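Local coordinates for LPS-assembly lipoprotein LptE (Acinetobacter baumannii, PDB 5TSE) that probably works with LptD to assemble lipopolysaccharide at the surface of the outer membrane and probably binds lipopolysaccharide, at residues D47-R52 / F78-R83; L54-R59 / L74-Q79. All coordinates share one frame; numbering follows the deposited sequence.

From the N terminus the chain forms strand 15-19, helix 25-37 and the short strand 41-42 before entering strand 49-64, which turns back as strand 68-81. Both contacts lie within this one antiparallel hairpin. Contact 2 (54-59 with 74-79) is the inner one and closes the shorter loop; contact 1 (47-52 with 78-83) encloses it nearer the hairpin's open end, so the two nest without crossing. They share Phe78 and Gln79, and their centres lie about 16 Å apart. Strand 15-19 runs beside strand 49-64 and strand 92-101 beside strand 68-81, so the hairpin forms the middle of the mixed sheet, packed against helix 110-134.

Contact 1 (D47-R52 / F78-R83); sequences DAYVLR and FQIEDR
Arg52 and Glu81 meet diagonally between two antiparallel strands, on the face of the sheet that also carries Val50 and Gln79. The Arg52 chain is bent at chi3 (88°), which turns NE toward the carboxylate, and the salt bridge from Arg52 NE to Glu81 OE2 is 2.8 Å long. NE approaches from above the carboxylate plane, and the guanidinium and carboxylate planes are turned 50° apart. The same oxygen accepts a second bond, from Gln79 NE2 to Glu81 OE2 at 3.1 Å, on its anti lone pair. Two donors thus grip one oxygen, which would probably favour the charged carboxylate. Gln79 lies alongside Arg52, pointing the same way.

On the other face Leu51 CD1 presses on the Phe78 ring at CD2, 3.4 Å away, and also meets Ile80 CD1. Ile80 CG2 touches Tyr49 CB. The Tyr49 ring has Glu81 O at its edge and leans its CD1 on Asp82 CA and CB, while Asp82 OD1 itself bonds to the backbone of Gln84 and Asn86. At the far end Arg83 lays CG and CD against Ala48 O, and the Arg83 and Val50 side chains cross at about a right angle where Arg83 CG meets Val50 CG2.

Between the two faces, hydrogen-bonded pairs Val50-Glu81 and Arg52-Gln79 flank the non-hydrogen-bonded pair Leu51-Ile80, at the open end of the beta hairpin 49-64/68-81. Strand 15-19 bonds to Tyr49 and Leu51 along the edge facing away from segment 78-83, Phe78 bonds to Arg92 of strand 92-101, and helix 110-134 packs Ile133 on Leu51 and Ile129 on Phe78.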
loop_
_atom_site.group_PDB
_atom_site.type_symbol
_atom_site.label_atom_id
_atom_site.label_comp_id
_atom_site.label_asym_id
_atom_site.label_seq_id
_atom_site.Cartn_x
_atom_site.Cartn_y
_atom_site.Cartn_z
ATOM N N ASP A 47 -5.281 18.711 -14.280
ATOM C CA ASP A 47 -4.830 17.627 -15.194
ATOM C C ASP A 47 -4.209 16.423 -14.448
ATOM O O ASP A 47 -3.853 15.415 -15.071
ATOM C CB ASP A 47 -3.814 18.151 -16.217
ATOM C CG ASP A 47 -2.508 18.594 -15.576
ATOM O OD1 ASP A 47 -2.510 18.948 -14.373
ATOM O OD2 ASP A 47 -1.479 18.594 -16.280
ATOM N N ALA A 48 -4.057 16.545 -13.129
ATOM C CA ALA A 48 -3.479 15.470 -12.301
ATOM C C ALA A 48 -4.487 14.371 -12.054
ATOM O O ALA A 48 -5.674 14.627 -12.020
ATOM C CB ALA A 48 -3.002 16.029 -10.971
ATOM N N TYR A 49 -4.010 13.143 -11.889
ATOM C CA TYR A 49 -4.897 12.025 -11.605
ATOM C C TYR A 49 -5.052 11.846 -10.086
ATOM O O TYR A 49 -4.512 12.625 -9.294
ATOM C CB TYR A 49 -4.426 10.750 -12.330
ATOM C CG TYR A 49 -4.594 10.852 -13.835
ATOM C CD1 TYR A 49 -5.828 10.586 -14.434
ATOM C CD2 TYR A 49 -3.532 11.236 -14.661
ATOM C CE1 TYR A 49 -6.001 10.690 -15.805
ATOM C CE2 TYR A 49 -3.696 11.337 -16.037
ATOM C CZ TYR A 49 -4.933 11.063 -16.603
ATOM O OH TYR A 49 -5.113 11.165 -17.962
ATOM N N VAL A 50 -5.831 10.847 -9.693
ATOM C CA VAL A 50 -6.079 10.583 -8.306
ATOM C C VAL A 50 -5.876 9.114 -8.014
ATOM O O VAL A 50 -6.497 8.256 -8.629
ATOM C CB VAL A 50 -7.523 10.965 -7.911
ATOM C CG1 VAL A 50 -7.801 10.595 -6.455
ATOM C CG2 VAL A 50 -7.781 12.457 -8.160
ATOM N N LEU A 51 -4.996 8.848 -7.058
ATOM C CA LEU A 51 -4.707 7.512 -6.601
ATOM C C LEU A 51 -5.650 7.249 -5.448
ATOM O O LEU A 51 -5.388 7.689 -4.325
ATOM C CB LEU A 51 -3.250 7.433 -6.148
ATOM C CG LEU A 51 -2.785 6.162 -5.442
ATOM C CD1 LEU A 51 -3.261 4.915 -6.157
ATOM C CD2 LEU A 51 -1.268 6.187 -5.312
ATOM N N ARG A 52 -6.765 6.568 -5.736
ATOM C CA ARG A 52 -7.762 6.250 -4.726
ATOM C C ARG A 52 -7.520 4.879 -4.128
ATOM O O ARG A 52 -7.474 3.880 -4.853
ATOM C CB ARG A 52 -9.194 6.313 -5.293
ATOM C CG ARG A 52 -10.271 6.122 -4.222
ATOM C CD ARG A 52 -11.632 6.704 -4.605
ATOM N NE ARG A 52 -12.556 5.843 -5.354
ATOM C CZ ARG A 52 -13.681 5.295 -4.866
ATOM N NH1 ARG A 52 -14.440 4.540 -5.659
ATOM N NH2 ARG A 52 -14.081 5.497 -3.608
ATOM N N PHE A 78 -6.710 -0.475 -4.802
ATOM C CA PHE A 78 -6.653 0.884 -5.302
ATOM C C PHE A 78 -6.817 0.935 -6.813
ATOM O O PHE A 78 -6.558 -0.042 -7.517
ATOM C CB PHE A 78 -5.317 1.512 -4.923
ATOM C CG PHE A 78 -4.153 0.959 -5.687
ATOM C CD1 PHE A 78 -3.515 -0.207 -5.271
ATOM C CD2 PHE A 78 -3.682 1.609 -6.829
ATOM C CE1 PHE A 78 -2.439 -0.718 -5.978
ATOM C CE2 PHE A 78 -2.601 1.102 -7.541
ATOM C CZ PHE A 78 -1.981 -0.063 -7.117
ATOM N N GLN A 79 -7.222 2.097 -7.304
ATOM C CA GLN A 79 -7.394 2.309 -8.728
ATOM C C GLN A 79 -7.136 3.767 -9.021
ATOM O O GLN A 79 -7.408 4.620 -8.184
ATOM C CB GLN A 79 -8.812 1.927 -9.158
ATOM C CG GLN A 79 -9.912 2.834 -8.630
ATOM C CD GLN A 79 -11.318 2.310 -8.901
ATOM O OE1 GLN A 79 -11.504 1.203 -9.409
ATOM N NE2 GLN A 79 -12.319 3.113 -8.549
ATOM N N ILE A 80 -6.594 4.055 -10.196
ATOM C CA ILE A 80 -6.371 5.437 -10.585
ATOM C C ILE A 80 -7.678 5.998 -11.156
ATOM O O ILE A 80 -8.393 5.322 -11.899
ATOM C CB ILE A 80 -5.290 5.589 -11.667
ATOM C CG1 ILE A 80 -3.973 4.940 -11.241
ATOM C CG2 ILE A 80 -5.064 7.066 -11.978
ATOM C CD1 ILE A 80 -3.309 5.585 -10.053
ATOM N N GLU A 81 -7.974 7.236 -10.792
ATOM C CA GLU A 81 -9.138 7.949 -11.288
ATOM C C GLU A 81 -8.664 9.324 -11.685
ATOM O O GLU A 81 -7.622 9.779 -11.213
ATOM C CB GLU A 81 -10.196 8.128 -10.199
ATOM C CG GLU A 81 -10.824 6.854 -9.664
ATOM C CD GLU A 81 -11.880 7.126 -8.614
ATOM O OE1 GLU A 81 -12.090 8.307 -8.249
ATOM O OE2 GLU A 81 -12.505 6.159 -8.140
ATOM N N ASP A 82 -9.420 9.979 -12.558
ATOM C CA ASP A 82 -9.109 11.360 -12.937
ATOM C C ASP A 82 -9.869 12.253 -11.955
ATOM O O ASP A 82 -10.639 11.760 -11.131
ATOM C CB ASP A 82 -9.491 11.662 -14.399
ATOM C CG ASP A 82 -10.974 11.516 -14.674
ATOM O OD1 ASP A 82 -11.776 11.561 -13.723
ATOM O OD2 ASP A 82 -11.344 11.374 -15.856
ATOM N N ARG A 83 -9.690 13.560 -12.065
ATOM C CA ARG A 83 -10.360 14.490 -11.151
ATOM C C ARG A 83 -11.868 14.695 -11.390
ATOM O O ARG A 83 -12.512 15.436 -10.650
ATOM C CB ARG A 83 -9.602 15.812 -11.116
ATOM C CG ARG A 83 -8.208 15.631 -10.528
ATOM C CD ARG A 83 -7.402 16.911 -10.578
ATOM N NE ARG A 83 -8.092 17.985 -9.879
ATOM C CZ ARG A 83 -8.047 18.198 -8.567
ATOM N NH1 ARG A 83 -7.337 17.410 -7.756
ATOM N NH2 ARG A 83 -8.735 19.212 -8.054
#

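Contact 2 (L54-R59 / L74-Q79); sequences LEYTPR and LTVTFQ. With FMT (formic acid), chain D.
Leu74 sets its CD1 methyl over the centre of the Tyr56 ring, a CH-pi contact with CD1 3.9 Å from the ring centroid. In Tyr56, CG is anti to the backbone N (chi1 175°). The second methyl of Leu74, CD2, lies 3.7 Å from Tyr56 CE2. Val76 CG2 approaches the ring obliquely at CD2, and Pro58 CB adds a looser touch on Leu74 CD1. This is the tight face: Leu74 and Val76 are buried, and helix 110-134 packs Val121, Ile122 and Leu125 on Leu74, and Leu125 also on Val76.

The ladder between the faces is regular at Thr57-Thr75 but broken by a classic beta bulge, where Leu54 and Glu55 both face Thr77. Leu54 N donates to Thr77 O at 2.9 Å, whereas the bond from Glu55 N to the same oxygen is weak. From within the bulge, Leu54 CD1 packs on Gln79 CG, the two side chains crossing at about a right angle.

The opposite face is looser and polar. Across it lies a formic acid, probably from the crystallisation liquor, bridging the strands: Thr57 OG1 donates to its O2 at 2.5 Å and Thr77 OG1 to its O1 at 2.6 Å. Glu55 sets CB against this molecule before its bent chain leads away from the neighbouring strand. A water joins Thr57 O to Thr75 OG1, which is also hydrogen-bonded to Thr95 OG1 of strand 92-101.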
loop_
_atom_site.group_PDB
_atom_site.type_symbol
_atom_site.label_atom_id
_atom_site.label_comp_id
_atom_site.label_asym_id
_atom_site.label_seq_id
_atom_site.Cartn_x
_atom_site.Cartn_y
_atom_site.Cartn_z
ATOM N N LEU A 54 -9.255 2.392 -2.137
ATOM C CA LEU A 54 -10.637 2.088 -1.741
ATOM C C LEU A 54 -10.711 1.287 -0.454
ATOM O O LEU A 54 -11.647 1.455 0.339
ATOM C CB LEU A 54 -11.392 1.327 -2.838
ATOM C CG LEU A 54 -11.636 2.063 -4.157
ATOM C CD1 LEU A 54 -10.333 2.225 -4.926
ATOM C CD2 LEU A 54 -12.675 1.322 -4.996
ATOM N N GLU A 55 -9.737 0.403 -0.266
ATOM C CA GLU A 55 -9.682 -0.441 0.918
ATOM C C GLU A 55 -8.274 -0.523 1.467
ATOM O O GLU A 55 -7.327 -0.724 0.734
ATOM C CB GLU A 55 -10.180 -1.848 0.592
ATOM C CG GLU A 55 -11.666 -1.947 0.283
ATOM C CD GLU A 55 -12.549 -1.667 1.492
ATOM O OE1 GLU A 55 -13.746 -1.362 1.292
ATOM O OE2 GLU A 55 -12.054 -1.741 2.642
ATOM N N TYR A 56 -8.172 -0.339 2.770
ATOM C CA TYR A 56 -6.931 -0.429 3.507
ATOM C C TYR A 56 -7.338 -1.357 4.628
ATOM O O TYR A 56 -8.141 -0.982 5.480
ATOM C CB TYR A 56 -6.537 0.946 4.025
ATOM C CG TYR A 56 -5.320 0.994 4.918
ATOM C CD1 TYR A 56 -5.440 0.845 6.290
ATOM C CD2 TYR A 56 -4.059 1.227 4.395
ATOM C CE1 TYR A 56 -4.331 0.918 7.114
ATOM C CE2 TYR A 56 -2.943 1.291 5.209
ATOM C CZ TYR A 56 -3.089 1.137 6.562
ATOM O OH TYR A 56 -1.992 1.205 7.357
ATOM N N THR A 57 -6.810 -2.574 4.623
ATOM C CA THR A 57 -7.200 -3.555 5.625
ATOM C C THR A 57 -5.993 -4.222 6.303
ATOM O O THR A 57 -5.306 -5.029 5.675
ATOM C CB THR A 57 -8.080 -4.640 4.958
ATOM O OG1 THR A 57 -9.127 -4.008 4.200
ATOM C CG2 THR A 57 -8.693 -5.575 6.004
ATOM N N PRO A 58 -5.702 -3.845 7.565
ATOM C CA PRO A 58 -4.620 -4.494 8.293
ATOM C C PRO A 58 -5.187 -5.759 8.891
ATOM O O PRO A 58 -6.396 -5.858 9.048
ATOM C CB PRO A 58 -4.261 -3.499 9.392
ATOM C CG PRO A 58 -5.505 -2.716 9.612
ATOM C CD PRO A 58 -6.308 -2.748 8.341
ATOM N N ARG A 59 -4.336 -6.708 9.248
ATOM C CA ARG A 59 -4.833 -7.952 9.799
ATOM C C ARG A 59 -3.737 -8.606 10.633
ATOM O O ARG A 59 -2.551 -8.501 10.325
ATOM C CB ARG A 59 -5.305 -8.802 8.614
ATOM C CG ARG A 59 -6.054 -10.098 8.862
ATOM C CD ARG A 59 -6.791 -10.425 7.565
ATOM N NE ARG A 59 -7.327 -11.784 7.479
ATOM C CZ ARG A 59 -6.772 -12.798 6.805
ATOM N NH1 ARG A 59 -7.371 -13.983 6.808
ATOM N NH2 ARG A 59 -5.635 -12.649 6.120
ATOM N N LEU A 74 -1.097 -6.513 5.623
ATOM C CA LEU A 74 -1.734 -5.281 5.189
ATOM C C LEU A 74 -2.158 -5.516 3.748
ATOM O O LEU A 74 -1.370 -5.939 2.916
ATOM C CB LEU A 74 -0.820 -4.062 5.317
ATOM C CG LEU A 74 -1.454 -2.707 4.959
ATOM C CD1 LEU A 74 -2.836 -2.524 5.575
ATOM C CD2 LEU A 74 -0.532 -1.567 5.380
ATOM N N THR A 75 -3.427 -5.264 3.471
ATOM C CA THR A 75 -3.981 -5.470 2.145
ATOM C C THR A 75 -4.575 -4.164 1.644
ATOM O O THR A 75 -5.267 -3.478 2.388
ATOM C CB THR A 75 -5.058 -6.555 2.223
ATOM O OG1 THR A 75 -4.453 -7.756 2.740
ATOM C CG2 THR A 75 -5.692 -6.809 0.866
ATOM N N VAL A 76 -4.297 -3.810 0.395
ATOM C CA VAL A 76 -4.831 -2.559 -0.180
ATOM C C VAL A 76 -5.367 -2.734 -1.602
ATOM O O VAL A 76 -4.719 -3.345 -2.448
ATOM C CB VAL A 76 -3.772 -1.417 -0.181
ATOM C CG1 VAL A 76 -4.247 -0.219 -0.994
ATOM C CG2 VAL A 76 -3.457 -0.971 1.228
ATOM N N THR A 77 -6.562 -2.196 -1.838
ATOM C CA THR A 77 -7.187 -2.193 -3.159
ATOM C C THR A 77 -7.183 -0.735 -3.597
ATOM O O THR A 77 -7.575 0.154 -2.842
ATOM C CB THR A 77 -8.611 -2.775 -3.139
ATOM O OG1 THR A 77 -8.561 -4.148 -2.705
ATOM C CG2 THR A 77 -9.253 -2.716 -4.532
ATOM N N PHE A 78 -6.710 -0.475 -4.802
ATOM C CA PHE A 78 -6.653 0.884 -5.302
ATOM C C PHE A 78 -6.817 0.935 -6.813
ATOM O O PHE A 78 -6.558 -0.042 -7.517
ATOM C CB PHE A 78 -5.317 1.512 -4.923
ATOM C CG PHE A 78 -4.153 0.959 -5.687
ATOM C CD1 PHE A 78 -3.515 -0.207 -5.271
ATOM C CD2 PHE A 78 -3.682 1.609 -6.829
ATOM C CE1 PHE A 78 -2.439 -0.718 -5.978
ATOM C CE2 PHE A 78 -2.601 1.102 -7.541
ATOM C CZ PHE A 78 -1.981 -0.063 -7.117
ATOM N N GLN A 79 -7.222 2.097 -7.304
ATOM C CA GLN A 79 -7.394 2.309 -8.728
ATOM C C GLN A 79 -7.136 3.767 -9.021
ATOM O O GLN A 79 -7.408 4.620 -8.184
ATOM C CB GLN A 79 -8.812 1.927 -9.158
ATOM C CG GLN A 79 -9.912 2.834 -8.630
ATOM C CD GLN A 79 -11.318 2.310 -8.901
ATOM O OE1 GLN A 79 -11.504 1.203 -9.409
ATOM N NE2 GLN A 79 -12.319 3.113 -8.549
HETATM C C FMT D . -9.226 -5.128 0.939
HETATM O O1 FMT D . -9.086 -4.882 -0.246
HETATM O O2 FMT D . -8.418 -4.537 1.811
HETATM O O HOH W 1 -5.324 -7.860 5.235
#